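Local atomic coordinates of maltose operon transcriptional repressor (Staphylococcus aureus subsp. aureus Mu50, PDB entry 3HCW), a protein that probably represses transcription of the maltose operon, with a C-terminal periplasmic binding protein-like domain that probably senses a ligand. Residues 44-49 against 67-72. Sequence-based numbering, arbitrary orientation.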
ATOM      1  N   GLY A  44      -9.981 -10.180  19.592  1.00 41.74           N
ATOM      2  CA  GLY A  44      -9.107  -9.077  19.198  1.00 38.20           C
ATOM      3  C   GLY A  44      -7.855  -9.644  18.561  1.00 36.71           C
ATOM      4  O   GLY A  44      -7.629 -10.854  18.603  1.00 39.02           O
ATOM      5  N   THR A  45      -7.055  -8.775  17.948  1.00 43.60           N
ATOM      6  CA  THR A  45      -5.803  -9.181  17.306  1.00 45.76           C
ATOM      7  C   THR A  45      -4.646  -8.295  17.750  1.00 48.09           C
ATOM      8  O   THR A  45      -4.845  -7.133  18.099  1.00 44.31           O
ATOM      9  CB  THR A  45      -5.881  -9.157  15.752  1.00 46.99           C
ATOM     10  OG1 THR A  45      -5.995  -7.811  15.282  1.00 38.57           O
ATOM     11  CG2 THR A  45      -7.052  -9.986  15.224  1.00 49.30           C
ATOM     12  N   GLN A  46      -3.436  -8.850  17.726  1.00 49.25           N
ATOM     13  CA  GLN A  46      -2.240  -8.105  18.108  1.00 46.04           C
ATOM     14  C   GLN A  46      -1.058  -8.465  17.203  1.00 47.79           C
ATOM     15  O   GLN A  46      -0.418  -9.520  17.362  1.00 41.71           O
ATOM     16  CB  GLN A  46      -1.907  -8.352  19.579  1.00 46.94           C
ATOM     17  CG  GLN A  46      -0.962  -7.329  20.194  1.00 57.77           C
ATOM     18  CD  GLN A  46      -0.294  -7.845  21.460  1.00 64.51           C
ATOM     19  OE1 GLN A  46      -0.960  -8.307  22.388  1.00 63.96           O
ATOM     20  NE2 GLN A  46       1.029  -7.768  21.501  1.00 69.37           N
ATOM     21  N   THR A  47      -0.797  -7.565  16.256  1.00 43.93           N
ATOM     22  CA  THR A  47       0.251  -7.692  15.253  1.00 50.53           C
ATOM     23  C   THR A  47       1.630  -7.378  15.844  1.00 57.60           C
ATOM     24  O   THR A  47       1.824  -6.296  16.414  1.00 56.17           O
ATOM     25  CB  THR A  47      -0.025  -6.705  14.089  1.00 55.16           C
ATOM     26  OG1 THR A  47      -1.371  -6.866  13.620  1.00 50.91           O
ATOM     27  CG2 THR A  47       0.937  -6.920  12.938  1.00 56.41           C
ATOM     28  N   THR A  48       2.584  -8.305  15.697  1.00 59.05           N
ATOM     29  CA  THR A  48       3.981  -8.059  16.114  1.00 56.38           C
ATOM     30  C   THR A  48       4.573  -6.885  15.335  1.00 60.90           C
ATOM     31  O   THR A  48       4.226  -6.665  14.166  1.00 63.78           O
ATOM     32  CB  THR A  48       4.923  -9.302  15.975  1.00 51.50           C
ATOM     33  OG1 THR A  48       5.097  -9.647  14.595  1.00 46.36           O
ATOM     34  CG2 THR A  48       4.395 -10.508  16.749  1.00 47.24           C
ATOM     35  N   VAL A  49       5.449  -6.131  15.998  1.00 60.27           N
ATOM     36  CA  VAL A  49       5.990  -4.884  15.460  1.00 64.69           C
ATOM     37  C   VAL A  49       7.526  -4.965  15.273  1.00 69.21           C
ATOM     38  O   VAL A  49       8.170  -4.009  14.823  1.00 68.60           O
ATOM     39  CB  VAL A  49       5.530  -3.671  16.345  1.00 63.76           C
ATOM     40  CG1 VAL A  49       6.404  -3.512  17.604  1.00 72.42           C
ATOM     41  CG2 VAL A  49       5.442  -2.380  15.532  1.00 68.98           C
ATOM     42  N   ARG A  67       1.234 -14.113  29.093  1.00 52.76           N
ATOM     43  CA  ARG A  67      -0.080 -14.702  28.783  1.00 53.40           C
ATOM     44  C   ARG A  67      -1.019 -13.738  28.045  1.00 45.14           C
ATOM     45  O   ARG A  67      -2.208 -13.668  28.351  1.00 48.58           O
ATOM     46  CB  ARG A  67      -0.756 -15.249  30.051  1.00 53.21           C
ATOM     47  CG  ARG A  67       0.167 -15.952  31.043  1.00 62.34           C
ATOM     48  CD  ARG A  67       0.085 -17.456  30.937  1.00 68.56           C
ATOM     49  NE  ARG A  67      -0.050 -18.063  32.261  1.00 69.94           N
ATOM     50  CZ  ARG A  67       0.962 -18.515  33.000  1.00 71.27           C
ATOM     51  NH1 ARG A  67       2.213 -18.443  32.556  1.00 78.06           N
ATOM     52  NH2 ARG A  67       0.719 -19.044  34.192  1.00 44.77           N
ATOM     53  N   MET A  68      -0.476 -13.007  27.076  1.00 45.05           N
ATOM     54  CA  MET A  68      -1.192 -11.890  26.450  1.00 44.59           C
ATOM     55  C   MET A  68      -2.224 -12.286  25.397  1.00 43.60           C
ATOM     56  O   MET A  68      -3.148 -11.525  25.118  1.00 55.12           O
ATOM     57  CB  MET A  68      -0.209 -10.877  25.864  1.00 43.93           C
ATOM     58  CG  MET A  68       0.702 -10.199  26.900  1.00 63.22           C
ATOM     59  SD  MET A  68      -0.158  -9.475  28.331  1.00 60.07           S
ATOM     60  CE  MET A  68      -1.088  -8.178  27.511  1.00 48.51           C
ATOM     61  N   VAL A  69      -2.053 -13.462  24.798  1.00 46.53           N
ATOM     62  CA  VAL A  69      -2.964 -13.940  23.750  1.00 47.18           C
ATOM     63  C   VAL A  69      -3.343 -15.396  23.973  1.00 48.03           C
ATOM     64  O   VAL A  69      -2.729 -16.093  24.792  1.00 48.20           O
ATOM     65  CB  VAL A  69      -2.414 -13.733  22.294  1.00 50.86           C
ATOM     66  CG1 VAL A  69      -2.419 -12.259  21.904  1.00 46.61           C
ATOM     67  CG2 VAL A  69      -1.031 -14.330  22.128  1.00 40.88           C
ATOM     68  N   ASP A  70      -4.375 -15.837  23.259  1.00 47.99           N
ATOM     69  CA  ASP A  70      -4.863 -17.213  23.358  1.00 47.41           C
ATOM     70  C   ASP A  70      -4.189 -18.098  22.319  1.00 38.11           C
ATOM     71  O   ASP A  70      -3.982 -19.289  22.544  1.00 42.96           O
ATOM     72  CB  ASP A  70      -6.394 -17.259  23.206  1.00 44.21           C
ATOM     73  CG  ASP A  70      -7.122 -16.506  24.325  1.00 55.98           C
ATOM     74  OD1 ASP A  70      -8.360 -16.351  24.241  1.00 45.57           O
ATOM     75  OD2 ASP A  70      -6.455 -16.068  25.290  1.00 47.38           O
ATOM     76  N   ALA A  71      -3.834 -17.498  21.184  1.00 45.27           N
ATOM     77  CA  ALA A  71      -3.267 -18.239  20.063  1.00 37.34           C
ATOM     78  C   ALA A  71      -2.540 -17.336  19.078  1.00 42.12           C
ATOM     79  O   ALA A  71      -2.576 -16.103  19.187  1.00 38.85           O
ATOM     80  CB  ALA A  71      -4.355 -19.016  19.353  1.00 35.63           C
ATOM     81  N   PHE A  72      -1.886 -17.967  18.108  1.00 39.19           N
ATOM     82  CA  PHE A  72      -1.069 -17.258  17.136  1.00 37.53           C
ATOM     83  C   PHE A  72      -1.407 -17.639  15.711  1.00 34.65           C
ATOM     84  O   PHE A  72      -1.943 -18.708  15.450  1.00 36.67           O
ATOM     85  CB  PHE A  72       0.403 -17.543  17.388  1.00 41.79           C
ATOM     86  CG  PHE A  72       0.977 -16.772  18.525  1.00 40.51           C
ATOM     87  CD1 PHE A  72       1.508 -15.512  18.312  1.00 23.62           C
ATOM     88  CD2 PHE A  72       0.977 -17.298  19.814  1.00 41.79           C
ATOM     89  CE1 PHE A  72       2.060 -14.774  19.363  1.00 48.82           C
ATOM     90  CE2 PHE A  72       1.525 -16.577  20.867  1.00 37.64           C
ATOM     91  CZ  PHE A  72       2.075 -15.309  20.640  1.00 38.28           C
TER
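Gln46 meets Met68 and Val69 in a light van der Waals contact at the edge of one lobe of a periplasmic-binding-protein-like fold, where a beta-alpha-beta crossover passes over an intervening strand. Strand 44-47 is outermost within the chain, and strand 9-13 lies between it and strand 71-74. The nearest CA atoms across the contact, those of Gln46 and Val69, are 8.1 Å apart. Helix 53-65 makes the connection and ends in a Schellman motif whose C-prime residue is Arg67; Met68 and Val69 follow directly.

The side chain of Gln46 bridges the gap by extension: CG lies anti to the backbone N (chi1 -162°) and CD anti to CA (chi2 -161°). Its amide presents the oxygen rather than the nitrogen, with OE1 4.2 Å from Val69 CG1 and 4.4 Å from Met68 CB. The CB atoms of Met68 and Val69 both point toward segment 44-49. Val69 lies between Gln46 and Phe72: CG1 faces the glutamine, while CG2 lies 3.6 Å from Phe72 CZ. Lys9 of the middle strand and Met63 of the helix also touch Gln46.

Only 102 Å² is buried, both sides summed, and the closest approaches set a carbonyl oxygen against aliphatic carbons. The chemistry therefore implies loose, non-directional packing around the crossover, with strand 44-47 held instead by backbone hydrogen bonds to Tyr8, Ile10 and Leu12.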